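Local coordinates for protein fanconi-associated nuclease 1 homolog (Pseudomonas aeruginosa, PDB 5Y7Q) that is a bacterial member of the Fanconi-associated nuclease 1 family, carrying HTH, SAP and VRR-NUC family regions and modelled here with bound DNA, at residues D60-D64 against Q65-F69; T126-L129 against A130-F133; A287-C290 against E291-D295; L418-E421 against A422-A426; L556-L559 against Q560-R563. One frame throughout, in Å; residues are numbered along the deposited sequence.

Interaction 1. Residues D60-D64 against Q65-F69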
loop_
_atom_site.group_PDB
_atom_site.type_symbol
_atom_site.label_atom_id
_atom_site.label_comp_id
_atom_site.label_asym_id
_atom_site.label_seq_id
_atom_site.Cartn_x
_atom_site.Cartn_y
_atom_site.Cartn_z
ATOM N N ASP A 60 8.274 -8.036 -27.458
ATOM C CA ASP A 60 7.162 -7.733 -28.346
ATOM C C ASP A 60 6.438 -6.443 -27.983
ATOM O O ASP A 60 5.678 -5.918 -28.804
ATOM C CB ASP A 60 6.177 -8.903 -28.331
ATOM C CG ASP A 60 6.179 -9.645 -27.004
ATOM O OD1 ASP A 60 7.262 -9.794 -26.392
ATOM O OD2 ASP A 60 5.092 -10.076 -26.567
ATOM N N LEU A 61 6.643 -5.932 -26.779
ATOM C CA LEU A 61 5.931 -4.764 -26.288
ATOM C C LEU A 61 6.690 -3.453 -26.486
ATOM O O LEU A 61 6.118 -2.381 -26.261
ATOM C CB LEU A 61 5.619 -4.973 -24.801
ATOM C CG LEU A 61 4.493 -4.211 -24.129
ATOM C CD1 LEU A 61 3.684 -5.194 -23.326
ATOM C CD2 LEU A 61 5.076 -3.138 -23.221
ATOM N N LEU A 62 7.951 -3.502 -26.900
ATOM C CA LEU A 62 8.795 -2.315 -26.925
ATOM C C LEU A 62 8.642 -1.560 -28.243
ATOM O O LEU A 62 8.445 -2.157 -29.307
ATOM C CB LEU A 62 10.263 -2.686 -26.709
ATOM C CG LEU A 62 10.705 -3.512 -25.496
ATOM C CD1 LEU A 62 12.112 -3.120 -25.090
ATOM C CD2 LEU A 62 9.768 -3.375 -24.298
ATOM N N ASP A 63 8.724 -0.230 -28.158
ATOM C CA ASP A 63 8.642 0.644 -29.321
ATOM C C ASP A 63 10.048 1.028 -29.811
ATOM O O ASP A 63 11.066 0.482 -29.370
ATOM C CB ASP A 63 7.770 1.865 -28.995
ATOM C CG ASP A 63 8.552 3.027 -28.389
ATOM O OD1 ASP A 63 9.533 2.798 -27.652
ATOM O OD2 ASP A 63 8.171 4.187 -28.659
ATOM N N ASP A 64 10.107 1.981 -30.743
ATOM C CA ASP A 64 11.379 2.344 -31.357
ATOM C C ASP A 64 12.280 3.108 -30.386
ATOM O O ASP A 64 13.460 2.765 -30.221
ATOM C CB ASP A 64 11.114 3.149 -32.626
ATOM C CG ASP A 64 9.967 2.570 -33.457
ATOM O OD1 ASP A 64 8.938 2.168 -32.846
ATOM O OD2 ASP A 64 10.094 2.517 -34.709
ATOM N N GLN A 65 11.744 4.149 -29.735
ATOM C CA GLN A 65 12.532 4.918 -28.766
ATOM C C GLN A 65 13.142 4.010 -27.697
ATOM O O GLN A 65 14.301 4.191 -27.297
ATOM C CB GLN A 65 11.658 6.008 -28.112
ATOM C CG GLN A 65 11.890 7.471 -28.603
ATOM C CD GLN A 65 11.255 7.807 -29.985
ATOM O OE1 GLN A 65 10.364 7.102 -30.475
ATOM N NE2 GLN A 65 11.721 8.897 -30.602
ATOM N N GLU A 66 12.382 3.007 -27.249
ATOM C CA GLU A 66 12.830 2.139 -26.164
ATOM C C GLU A 66 13.988 1.252 -26.598
ATOM O O GLU A 66 14.978 1.104 -25.867
ATOM C CB GLU A 66 11.667 1.280 -25.670
ATOM C CG GLU A 66 10.827 1.933 -24.605
ATOM C CD GLU A 66 9.349 1.945 -24.926
ATOM O OE1 GLU A 66 8.671 2.860 -24.405
ATOM O OE2 GLU A 66 8.874 1.057 -25.694
ATOM N N ARG A 67 13.864 0.615 -27.768
ATOM C CA ARG A 67 14.939 -0.260 -28.232
ATOM C C ARG A 67 16.198 0.545 -28.509
ATOM O O ARG A 67 17.297 0.120 -28.132
ATOM C CB ARG A 67 14.499 -1.062 -29.459
ATOM C CG ARG A 67 13.320 -1.967 -29.155
ATOM C CD ARG A 67 13.043 -2.968 -30.236
ATOM N NE ARG A 67 12.872 -2.307 -31.521
ATOM C CZ ARG A 67 11.723 -1.811 -31.970
ATOM N NH1 ARG A 67 11.683 -1.221 -33.163
ATOM N NH2 ARG A 67 10.620 -1.899 -31.238
ATOM N N ALA A 68 16.045 1.738 -29.109
ATOM C CA ALA A 68 17.168 2.662 -29.263
ATOM C C ALA A 68 17.806 2.999 -27.919
ATOM O O ALA A 68 19.031 3.117 -27.815
ATOM C CB ALA A 68 16.707 3.937 -29.960
ATOM N N PHE A 69 16.998 3.159 -26.870
ATOM C CA PHE A 69 17.585 3.457 -25.567
ATOM C C PHE A 69 18.405 2.280 -25.050
ATOM O O PHE A 69 19.531 2.457 -24.560
ATOM C CB PHE A 69 16.503 3.843 -24.563
ATOM C CG PHE A 69 17.039 4.121 -23.192
ATOM C CD1 PHE A 69 17.176 3.099 -22.261
ATOM C CD2 PHE A 69 17.423 5.407 -22.834
ATOM C CE1 PHE A 69 17.691 3.346 -21.005
ATOM C CE2 PHE A 69 17.935 5.671 -21.579
ATOM C CZ PHE A 69 18.068 4.630 -20.660
#
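Two acids, Asp63 and Glu66, make the capping box that starts helix 64-75, so both acceptors of the box are carboxylate oxygens. The return arm is the clearer one: Asp63 N gives its hydrogen to Glu66 OE2 over 2.8 Å, nearly straight at 172° and almost along the C-O axis of the acceptor. A bend at chi2 (127°) turns the Glu66 carboxylate back to reach it. The forward arm, from Glu66 N to Asp63 OD1, is doubtful in detail because OD1 sits too close to its neighbour in the model. Behind the cap come Arg67 N to Asp63 O at 3.2 Å and Ala68 N to Asp64 O at 3.0 Å. The Arg67 guanidinium folds back over the turn, with Asp63 O and Asp64 CA over one face and Leu62 O at its edge. Arg236 forms a salt bridge with Glu66 and a long, weak ion pair with Asp63. Its charge, together with the N-terminal end of the helix, would probably help two acids to sit together at the helix start.

Interaction 2. Residues T126-L129 against A130-F133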
loop_
_atom_site.group_PDB
_atom_site.type_symbol
_atom_site.label_atom_id
_atom_site.label_comp_id
_atom_site.label_asym_id
_atom_site.label_seq_id
_atom_site.Cartn_x
_atom_site.Cartn_y
_atom_site.Cartn_z
ATOM N N THR A 126 17.098 24.883 -18.474
ATOM C CA THR A 126 16.363 26.082 -18.106
ATOM C C THR A 126 15.654 25.842 -16.779
ATOM O O THR A 126 15.020 24.798 -16.586
ATOM C CB THR A 126 15.369 26.462 -19.195
ATOM O OG1 THR A 126 16.081 26.648 -20.419
ATOM C CG2 THR A 126 14.668 27.750 -18.841
ATOM N N LEU A 127 15.777 26.798 -15.863
ATOM C CA LEU A 127 15.363 26.607 -14.483
ATOM C C LEU A 127 14.272 27.601 -14.110
ATOM O O LEU A 127 14.410 28.807 -14.356
ATOM C CB LEU A 127 16.566 26.735 -13.544
ATOM C CG LEU A 127 17.652 25.662 -13.750
ATOM C CD1 LEU A 127 19.001 26.027 -13.107
ATOM C CD2 LEU A 127 17.164 24.307 -13.230
ATOM N N GLU A 128 13.175 27.077 -13.561
ATOM C CA GLU A 128 12.255 27.881 -12.773
ATOM C C GLU A 128 12.921 28.260 -11.456
ATOM O O GLU A 128 13.798 27.550 -10.947
ATOM C CB GLU A 128 10.955 27.122 -12.522
ATOM C CG GLU A 128 10.088 26.985 -13.758
ATOM C CD GLU A 128 9.458 28.313 -14.181
ATOM O OE1 GLU A 128 9.184 29.151 -13.287
ATOM O OE2 GLU A 128 9.235 28.523 -15.400
ATOM N N LEU A 129 12.508 29.409 -10.917
ATOM C CA LEU A 129 13.118 29.926 -9.699
ATOM C C LEU A 129 13.123 28.883 -8.597
ATOM O O LEU A 129 14.101 28.765 -7.847
ATOM C CB LEU A 129 12.368 31.164 -9.247
ATOM C CG LEU A 129 12.816 31.845 -7.963
ATOM C CD1 LEU A 129 14.323 32.046 -7.881
ATOM C CD2 LEU A 129 12.099 33.161 -7.953
ATOM N N ALA A 130 12.043 28.105 -8.496
ATOM C CA ALA A 130 11.965 27.052 -7.485
ATOM C C ALA A 130 13.059 26.010 -7.681
ATOM O O ALA A 130 13.649 25.527 -6.704
ATOM C CB ALA A 130 10.589 26.399 -7.530
ATOM N N GLN A 131 13.352 25.656 -8.943
ATOM C CA GLN A 131 14.384 24.657 -9.211
ATOM C C GLN A 131 15.761 25.210 -8.896
ATOM O O GLN A 131 16.621 24.503 -8.348
ATOM C CB GLN A 131 14.319 24.200 -10.666
ATOM C CG GLN A 131 12.933 24.187 -11.295
ATOM C CD GLN A 131 12.969 23.695 -12.743
ATOM O OE1 GLN A 131 12.469 24.351 -13.657
ATOM N NE2 GLN A 131 13.572 22.547 -12.953
ATOM N N LEU A 132 15.981 26.477 -9.250
ATOM C CA LEU A 132 17.169 27.193 -8.806
ATOM C C LEU A 132 17.312 27.104 -7.301
ATOM O O LEU A 132 18.418 26.925 -6.782
ATOM C CB LEU A 132 17.086 28.652 -9.242
ATOM C CG LEU A 132 18.237 29.540 -8.798
ATOM C CD1 LEU A 132 19.501 29.053 -9.449
ATOM C CD2 LEU A 132 17.970 30.994 -9.171
ATOM N N PHE A 133 16.190 27.195 -6.585
ATOM C CA PHE A 133 16.223 27.102 -5.131
ATOM C C PHE A 133 16.549 25.698 -4.668
ATOM O O PHE A 133 17.134 25.525 -3.593
ATOM C CB PHE A 133 14.895 27.561 -4.544
ATOM C CG PHE A 133 14.933 28.964 -4.062
ATOM C CD1 PHE A 133 15.173 30.000 -4.949
ATOM C CD2 PHE A 133 14.771 29.255 -2.718
ATOM C CE1 PHE A 133 15.227 31.300 -4.502
ATOM C CE2 PHE A 133 14.831 30.552 -2.267
ATOM C CZ PHE A 133 15.059 31.576 -3.158
#
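Gln131 reaches back with its side-chain OE1 to accept from the backbone of Glu128, the N-cap residue, N to OE1 2.8 Å at 170°. The approach is straight at the hydrogen, but Glu128 N stands above the amide plane and not on a lone pair. CG of Gln131 lies beside its own backbone N (chi1 -32°), and the chain runs on extended from there, carrying the amide to the turn. Glu128 O is gripped twice, by Leu132 N at 3.0 Å and weakly by Gln131 N at 2.8 Å, while Phe133 N bonds to Leu129 O. Among the apolar contacts, Leu129 and Phe133 run alongside each other in the same direction, with CD1 of Leu129 3.6 Å from CE1 of Phe133, and Leu132 CD2 comes up to the same methyl at 4.0 Å. Leu127 CD2 packs on Gln131 CB. Leu160 from helix 156-163 touches both Leu129 and Phe133. A side chain of the first turn bonded back to the N-cap backbone N is typical of a helix start; here helix 129-135 follows strand 126-127.

Interaction 3. Residues A287-C290 against E291-D295; sequences AQHC and EKQRD. With nucleotides of chain D.
Gln293 folds back over His289 where helix 273-292 ends in a Schellman motif. Its amide nitrogen NE2 sits 3.0 Å above one face of the imidazole, offset toward the rim at CE1, with amide and ring planes 41° apart. The same NE2 makes a weak bond to His289 O, 3.2 Å away, and the backbone N of Gln293 gives that oxygen a second, straighter one. A bend at chi2 (40°) brings the amide over the ring. Beneath this pair, Glu291 N to Ala287 O at 2.9 Å and Lys292 N to Gln288 O at 3.0 Å are regular helical bonds leading up to the end. The helix ends at Arg294, whose phi is positive; Arg294 N bonds to Glu291 O, and Asp295 becomes the N-cap of helix 296-304. Further out, Phe252 meets the His289 ring edge-to-face, and the Glu291 carboxylate is fixed by Tyr303 and a salt bridge to Arg314. On the DNA side, Lys292 curls through three bends, its NZ 3.2 Å from C5' of DT4 of chain D, and it also packs on a phosphate of the bound DNA. The motif is closed by Asp295 N, which donates to Cys290 O at 3.1 Å from well above the carbonyl plane.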
loop_
_atom_site.group_PDB
_atom_site.type_symbol
_atom_site.label_atom_id
_atom_site.label_comp_id
_atom_site.label_asym_id
_atom_site.label_seq_id
_atom_site.Cartn_x
_atom_site.Cartn_y
_atom_site.Cartn_z
ATOM N N ALA A 287 -14.394 11.075 -5.516
ATOM C CA ALA A 287 -15.663 11.224 -4.818
ATOM C C ALA A 287 -15.461 11.637 -3.366
ATOM O O ALA A 287 -16.153 12.533 -2.870
ATOM C CB ALA A 287 -16.449 9.924 -4.903
ATOM N N GLN A 288 -14.528 10.990 -2.658
ATOM C CA GLN A 288 -14.281 11.383 -1.272
ATOM C C GLN A 288 -13.950 12.858 -1.193
ATOM O O GLN A 288 -14.519 13.596 -0.376
ATOM C CB GLN A 288 -13.153 10.561 -0.660
ATOM C CG GLN A 288 -13.573 9.176 -0.233
ATOM C CD GLN A 288 -12.520 8.456 0.591
ATOM O OE1 GLN A 288 -11.324 8.676 0.416
ATOM N NE2 GLN A 288 -12.967 7.582 1.495
ATOM N N HIS A 289 -13.038 13.307 -2.053
ATOM C CA HIS A 289 -12.698 14.719 -2.100
ATOM C C HIS A 289 -13.952 15.565 -2.299
ATOM O O HIS A 289 -14.143 16.581 -1.622
ATOM C CB HIS A 289 -11.677 14.958 -3.209
ATOM C CG HIS A 289 -11.335 16.399 -3.419
ATOM N ND1 HIS A 289 -10.650 17.146 -2.484
ATOM C CD2 HIS A 289 -11.584 17.232 -4.458
ATOM C CE1 HIS A 289 -10.491 18.376 -2.940
ATOM N NE2 HIS A 289 -11.047 18.454 -4.137
ATOM N N CYS A 290 -14.840 15.135 -3.199
ATOM C CA CYS A 290 -16.060 15.898 -3.447
ATOM C C CYS A 290 -16.898 16.014 -2.188
ATOM O O CYS A 290 -17.370 17.102 -1.835
ATOM C CB CYS A 290 -16.880 15.243 -4.547
ATOM S SG CYS A 290 -16.223 15.518 -6.153
ATOM N N GLU A 291 -17.104 14.884 -1.508
ATOM C CA GLU A 291 -17.887 14.873 -0.282
ATOM C C GLU A 291 -17.288 15.824 0.740
ATOM O O GLU A 291 -18.020 16.512 1.460
ATOM C CB GLU A 291 -17.955 13.445 0.260
ATOM C CG GLU A 291 -19.308 12.996 0.797
ATOM C CD GLU A 291 -19.271 11.569 1.346
ATOM O OE1 GLU A 291 -18.529 10.715 0.794
ATOM O OE2 GLU A 291 -19.979 11.313 2.347
ATOM N N LYS A 292 -15.954 15.907 0.793
ATOM C CA LYS A 292 -15.317 16.867 1.687
ATOM C C LYS A 292 -15.718 18.293 1.332
ATOM O O LYS A 292 -16.056 19.094 2.212
ATOM C CB LYS A 292 -13.799 16.700 1.649
ATOM C CG LYS A 292 -13.299 15.502 2.452
ATOM C CD LYS A 292 -11.980 15.787 3.177
ATOM C CE LYS A 292 -11.974 17.156 3.880
ATOM N NZ LYS A 292 -13.190 17.457 4.720
ATOM N N GLN A 293 -15.702 18.621 0.040
ATOM C CA GLN A 293 -16.148 19.920 -0.462
ATOM C C GLN A 293 -17.643 20.135 -0.301
ATOM O O GLN A 293 -18.139 21.203 -0.681
ATOM C CB GLN A 293 -15.769 20.085 -1.938
ATOM C CG GLN A 293 -14.523 20.914 -2.179
ATOM C CD GLN A 293 -13.427 20.634 -1.164
ATOM O OE1 GLN A 293 -13.108 21.481 -0.321
ATOM N NE2 GLN A 293 -12.846 19.442 -1.240
ATOM N N ARG A 294 -18.374 19.128 0.177
ATOM C CA ARG A 294 -19.824 19.191 0.307
ATOM C C ARG A 294 -20.503 19.342 -1.051
ATOM O O ARG A 294 -21.620 19.858 -1.139
ATOM C CB ARG A 294 -20.266 20.309 1.257
ATOM C CG ARG A 294 -19.419 20.406 2.517
ATOM C CD ARG A 294 -20.119 21.186 3.610
ATOM N NE ARG A 294 -20.809 20.298 4.544
ATOM C CZ ARG A 294 -22.105 19.997 4.484
ATOM N NH1 ARG A 294 -22.878 20.517 3.532
ATOM N NH2 ARG A 294 -22.632 19.181 5.387
ATOM N N ASP A 295 -19.870 18.843 -2.119
ATOM C CA ASP A 295 -20.541 18.744 -3.411
ATOM C C ASP A 295 -21.060 17.310 -3.484
ATOM O O ASP A 295 -20.366 16.383 -3.917
ATOM C CB ASP A 295 -19.587 19.081 -4.551
ATOM C CG ASP A 295 -20.214 18.877 -5.930
ATOM O OD1 ASP A 295 -19.438 18.791 -6.910
ATOM O OD2 ASP A 295 -21.465 18.801 -6.044
ATOM P P DT D 4 -16.621 16.347 7.026
ATOM O OP1 DT D 4 -16.532 17.818 7.121
ATOM O OP2 DT D 4 -16.729 15.697 5.699
ATOM O "O5'" DT D 4 -15.366 15.740 7.778
ATOM C "C5'" DT D 4 -14.204 15.513 7.059
ATOM C "C4'" DT D 4 -13.033 15.392 7.985
ATOM O "O4'" DT D 4 -13.349 14.400 8.996
ATOM C "C3'" DT D 4 -11.763 14.884 7.313
ATOM O "O3'" DT D 4 -10.626 15.255 8.095
ATOM C "C2'" DT D 4 -11.999 13.390 7.392
ATOM C "C1'" DT D 4 -12.461 13.320 8.834
ATOM N N1 DT D 4 -13.134 12.076 9.212
ATOM C C2 DT D 4 -12.806 11.525 10.419
ATOM O O2 DT D 4 -11.994 12.026 11.173
ATOM N N3 DT D 4 -13.444 10.360 10.723
ATOM C C4 DT D 4 -14.386 9.702 9.948
ATOM O O4 DT D 4 -14.918 8.650 10.317
ATOM C C5 DT D 4 -14.684 10.342 8.681
ATOM C C6 DT D 4 -14.054 11.487 8.366
#

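Interaction 4. Residues L418-E421 against A422-A426; sequences LCWE and AIFAA
One face of the Trp420 indole carries the Phe424 ring, whose CE2 stands 3.3 Å above the plane, over its centre. The planes are turned 37° from each other and the centroids of the six-membered ring and the Phe424 ring lie 4.5 Å apart, an oblique pair. At the indole's edge NE1 is hydrogen-bonded to Glu222. All this happens on the single-turn helix 420-423, with Cys419 as its N-cap. Trp420 starts with CG trans to the backbone N (chi1 -171°), whereas in Phe424 CG is beside the N (chi1 -72°); four residues apart and so on the same side of the turn, the rings are brought together by these torsions. A second, apolar contact joins Ile423 CD1 to Cys419 CB at 4.1 Å, and helix 452-460 packs against Cys419. Cys419 O takes Ile423 N at 2.9 Å and, weakly, Ala422 N. At the C-terminal end, Arg451 donates to the carbonyls of both Ala422 and Ile423. The backbone tie within the aromatic pair runs from Phe424 N to Trp420 O, 3.1 Å long.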
loop_
_atom_site.group_PDB
_atom_site.type_symbol
_atom_site.label_atom_id
_atom_site.label_comp_id
_atom_site.label_asym_id
_atom_site.label_seq_id
_atom_site.Cartn_x
_atom_site.Cartn_y
_atom_site.Cartn_z
ATOM N N LEU A 418 0.005 -22.266 7.295
ATOM C CA LEU A 418 -0.550 -23.519 6.790
ATOM C C LEU A 418 -0.631 -23.480 5.274
ATOM O O LEU A 418 -0.181 -24.411 4.585
ATOM C CB LEU A 418 -1.926 -23.787 7.405
ATOM C CG LEU A 418 -2.600 -25.108 7.082
ATOM C CD1 LEU A 418 -1.671 -26.315 7.336
ATOM C CD2 LEU A 418 -3.880 -25.209 7.910
ATOM N N CYS A 419 -1.129 -22.370 4.741
ATOM C CA CYS A 419 -1.486 -22.259 3.341
ATOM C C CYS A 419 -0.374 -21.684 2.488
ATOM O O CYS A 419 -0.613 -21.358 1.323
ATOM C CB CYS A 419 -2.761 -21.445 3.209
ATOM S SG CYS A 419 -4.149 -22.422 3.757
ATOM N N TRP A 420 0.819 -21.530 3.062
ATOM C CA TRP A 420 1.975 -20.984 2.357
ATOM C C TRP A 420 2.171 -21.581 0.964
ATOM O O TRP A 420 2.406 -20.853 -0.007
ATOM C CB TRP A 420 3.214 -21.238 3.199
ATOM C CG TRP A 420 4.395 -20.570 2.704
ATOM C CD1 TRP A 420 5.245 -21.015 1.740
ATOM C CD2 TRP A 420 4.914 -19.322 3.163
ATOM N NE1 TRP A 420 6.267 -20.108 1.558
ATOM C CE2 TRP A 420 6.084 -19.060 2.423
ATOM C CE3 TRP A 420 4.500 -18.398 4.120
ATOM C CZ2 TRP A 420 6.847 -17.905 2.614
ATOM C CZ3 TRP A 420 5.262 -17.237 4.307
ATOM C CH2 TRP A 420 6.418 -17.008 3.563
ATOM N N GLU A 421 2.104 -22.910 0.853
ATOM C CA GLU A 421 2.422 -23.556 -0.412
ATOM C C GLU A 421 1.378 -23.272 -1.476
ATOM O O GLU A 421 1.695 -23.345 -2.669
ATOM C CB GLU A 421 2.599 -25.063 -0.213
ATOM C CG GLU A 421 4.059 -25.506 -0.237
ATOM C CD GLU A 421 4.611 -25.860 1.138
ATOM O OE1 GLU A 421 3.940 -26.622 1.874
ATOM O OE2 GLU A 421 5.722 -25.382 1.474
ATOM N N ALA A 422 0.146 -22.955 -1.078
ATOM C CA ALA A 422 -0.852 -22.497 -2.042
ATOM C C ALA A 422 -0.731 -21.006 -2.336
ATOM O O ALA A 422 -0.991 -20.568 -3.464
ATOM C CB ALA A 422 -2.253 -22.801 -1.536
ATOM N N ILE A 423 -0.394 -20.205 -1.324
ATOM C CA ILE A 423 -0.343 -18.765 -1.524
ATOM C C ILE A 423 0.748 -18.413 -2.523
ATOM O O ILE A 423 0.568 -17.530 -3.370
ATOM C CB ILE A 423 -0.164 -18.082 -0.158
ATOM C CG1 ILE A 423 -1.459 -18.217 0.640
ATOM C CG2 ILE A 423 0.212 -16.617 -0.296
ATOM C CD1 ILE A 423 -1.285 -17.845 2.079
ATOM N N PHE A 424 1.860 -19.139 -2.476
ATOM C CA PHE A 424 3.019 -18.958 -3.344
ATOM C C PHE A 424 3.047 -19.898 -4.551
ATOM O O PHE A 424 4.118 -20.111 -5.135
ATOM C CB PHE A 424 4.301 -19.074 -2.522
ATOM C CG PHE A 424 4.514 -17.894 -1.638
ATOM C CD1 PHE A 424 4.994 -16.710 -2.157
ATOM C CD2 PHE A 424 4.179 -17.939 -0.297
ATOM C CE1 PHE A 424 5.169 -15.624 -1.346
ATOM C CE2 PHE A 424 4.340 -16.829 0.512
ATOM C CZ PHE A 424 4.833 -15.690 -0.007
ATOM N N ALA A 425 1.941 -20.556 -4.867
ATOM C CA ALA A 425 1.952 -21.432 -6.030
ATOM C C ALA A 425 2.237 -20.635 -7.297
ATOM O O ALA A 425 1.886 -19.461 -7.413
ATOM C CB ALA A 425 0.625 -22.174 -6.157
ATOM N N ALA A 426 2.820 -21.325 -8.272
ATOM C CA ALA A 426 3.379 -20.799 -9.516
ATOM C C ALA A 426 2.304 -20.652 -10.592
ATOM O O ALA A 426 2.564 -20.905 -11.772
ATOM C CB ALA A 426 4.533 -21.677 -10.002
#

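Interaction 5. Residues L556-L559 against Q560-R563; sequences LRWL and QFCR
In the beta-alpha-beta unit of the VRR-NUC domain, helix 553-564 links parallel strands 538-545 and 569-577, and Trp558, Leu559, Phe561, Cys562 and Arg563 meet along it. Phe561 turns its edge to the face of the Trp558 pyrrole ring, centroids 5.8 Å apart and planes at 61°, a T-shaped pair. Cys562 SG comes to the indole from another direction, at the edge near its plane, 3.6 Å from CD1 of Trp558: a sulfur-aromatic contact. Arg514 of helix 505-517 adds a cation-pi interaction with the indole. One residue on, Arg563 folds back beside Leu559. Its CG lies between backbone N and carbonyl carbon (chi1 81°), and a further bend at chi3 returns the guanidinium until NH2 is 3.5 Å from CD1 of Leu559, the methyl at the guanidinium edge. Backbone bonds are regular, for example Cys562 N to Trp558 O and Arg563 N to Leu559 O, both 2.9 Å. Leu559 also rests on Val569 and Val571, so this side packs on strand 569-577, as a crossover helix packs on its sheet.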
loop_
_atom_site.group_PDB
_atom_site.type_symbol
_atom_site.label_atom_id
_atom_site.label_comp_id
_atom_site.label_asym_id
_atom_site.label_seq_id
_atom_site.Cartn_x
_atom_site.Cartn_y
_atom_site.Cartn_z
ATOM N N LEU A 556 -17.244 -5.599 14.954
ATOM C CA LEU A 556 -18.582 -6.104 15.259
ATOM C C LEU A 556 -18.928 -7.318 14.418
ATOM O O LEU A 556 -19.554 -8.263 14.912
ATOM C CB LEU A 556 -19.628 -5.018 15.036
ATOM C CG LEU A 556 -20.059 -4.226 16.260
ATOM C CD1 LEU A 556 -20.906 -3.045 15.821
ATOM C CD2 LEU A 556 -20.816 -5.140 17.211
ATOM N N ARG A 557 -18.567 -7.301 13.133
ATOM C CA ARG A 557 -18.838 -8.482 12.321
ATOM C C ARG A 557 -18.049 -9.678 12.836
ATOM O O ARG A 557 -18.556 -10.804 12.850
ATOM C CB ARG A 557 -18.532 -8.199 10.854
ATOM C CG ARG A 557 -19.034 -6.833 10.425
ATOM C CD ARG A 557 -19.087 -6.649 8.906
ATOM N NE ARG A 557 -18.063 -5.738 8.403
ATOM C CZ ARG A 557 -16.882 -6.149 7.966
ATOM N NH1 ARG A 557 -16.606 -7.449 7.986
ATOM N NH2 ARG A 557 -15.987 -5.278 7.502
ATOM N N TRP A 558 -16.820 -9.453 13.300
ATOM C CA TRP A 558 -16.059 -10.579 13.810
ATOM C C TRP A 558 -16.623 -11.094 15.131
ATOM O O TRP A 558 -16.618 -12.303 15.380
ATOM C CB TRP A 558 -14.588 -10.217 13.955
ATOM C CG TRP A 558 -13.838 -11.403 13.549
ATOM C CD1 TRP A 558 -13.637 -12.542 14.286
ATOM C CD2 TRP A 558 -13.270 -11.651 12.263
ATOM N NE1 TRP A 558 -12.942 -13.472 13.541
ATOM C CE2 TRP A 558 -12.708 -12.949 12.295
ATOM C CE3 TRP A 558 -13.159 -10.898 11.097
ATOM C CZ2 TRP A 558 -12.048 -13.502 11.204
ATOM C CZ3 TRP A 558 -12.512 -11.449 10.022
ATOM C CH2 TRP A 558 -11.962 -12.739 10.078
ATOM N N LEU A 559 -17.127 -10.203 15.978
ATOM C CA LEU A 559 -17.810 -10.643 17.186
ATOM C C LEU A 559 -19.056 -11.447 16.851
ATOM O O LEU A 559 -19.324 -12.479 17.474
ATOM C CB LEU A 559 -18.177 -9.440 18.036
ATOM C CG LEU A 559 -17.007 -8.784 18.731
ATOM C CD1 LEU A 559 -17.575 -8.014 19.895
ATOM C CD2 LEU A 559 -16.067 -9.848 19.194
ATOM N N GLN A 560 -19.845 -10.974 15.887
ATOM C CA GLN A 560 -21.020 -11.721 15.463
ATOM C C GLN A 560 -20.617 -13.099 14.963
ATOM O O GLN A 560 -21.204 -14.116 15.350
ATOM C CB GLN A 560 -21.770 -10.938 14.383
ATOM C CG GLN A 560 -23.100 -11.556 13.953
ATOM C CD GLN A 560 -23.690 -10.892 12.704
ATOM O OE1 GLN A 560 -23.298 -9.782 12.330
ATOM N NE2 GLN A 560 -24.630 -11.577 12.052
ATOM N N PHE A 561 -19.576 -13.153 14.141
ATOM C CA PHE A 561 -19.135 -14.425 13.588
ATOM C C PHE A 561 -18.672 -15.369 14.685
ATOM O O PHE A 561 -19.012 -16.559 14.687
ATOM C CB PHE A 561 -18.016 -14.187 12.582
ATOM C CG PHE A 561 -17.451 -15.447 12.022
ATOM C CD1 PHE A 561 -18.077 -16.085 10.964
ATOM C CD2 PHE A 561 -16.306 -16.012 12.563
ATOM C CE1 PHE A 561 -17.558 -17.260 10.434
ATOM C CE2 PHE A 561 -15.788 -17.195 12.043
ATOM C CZ PHE A 561 -16.412 -17.820 10.975
ATOM N N CYS A 562 -17.887 -14.852 15.628
ATOM C CA CYS A 562 -17.364 -15.682 16.707
ATOM C C CYS A 562 -18.474 -16.181 17.632
ATOM O O CYS A 562 -18.497 -17.362 18.001
ATOM C CB CYS A 562 -16.317 -14.902 17.498
ATOM S SG CYS A 562 -14.669 -14.887 16.764
ATOM N N ARG A 563 -19.401 -15.313 18.022
ATOM C CA ARG A 563 -20.430 -15.778 18.940
ATOM C C ARG A 563 -21.572 -16.482 18.225
ATOM O O ARG A 563 -22.521 -16.894 18.889
ATOM C CB ARG A 563 -20.960 -14.624 19.813
ATOM C CG ARG A 563 -22.018 -13.698 19.196
ATOM C CD ARG A 563 -22.423 -12.576 20.184
ATOM N NE ARG A 563 -21.409 -11.518 20.334
ATOM C CZ ARG A 563 -20.506 -11.437 21.320
ATOM N NH1 ARG A 563 -20.461 -12.353 22.285
ATOM N NH2 ARG A 563 -19.640 -10.426 21.345
#

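Along the chain the five local contacts follow one another in series, and none touches another. Interactions 1 and 2 open helices 64-75 and 129-135, in the HTH and SAP regions, with centres about 32 Å apart. Interaction 3 closes helix 273-292 beside the DNA, about 34 Å from interaction 2 and 32 Å from interaction 5, centre to centre. Interaction 4 spans the one-turn helix 420-423, and interaction 5 lies mid-helix on the crossover of the five-stranded mixed sheet; their centres are about 28 Å apart. Interactions 2 and 5, centres about 57 Å apart, lie on opposite sides of the chain's centre. Local side-chain contacts thus hold helix starts, a helix end and a helix interior in distinct parts of a half-helical protein with DNA bound.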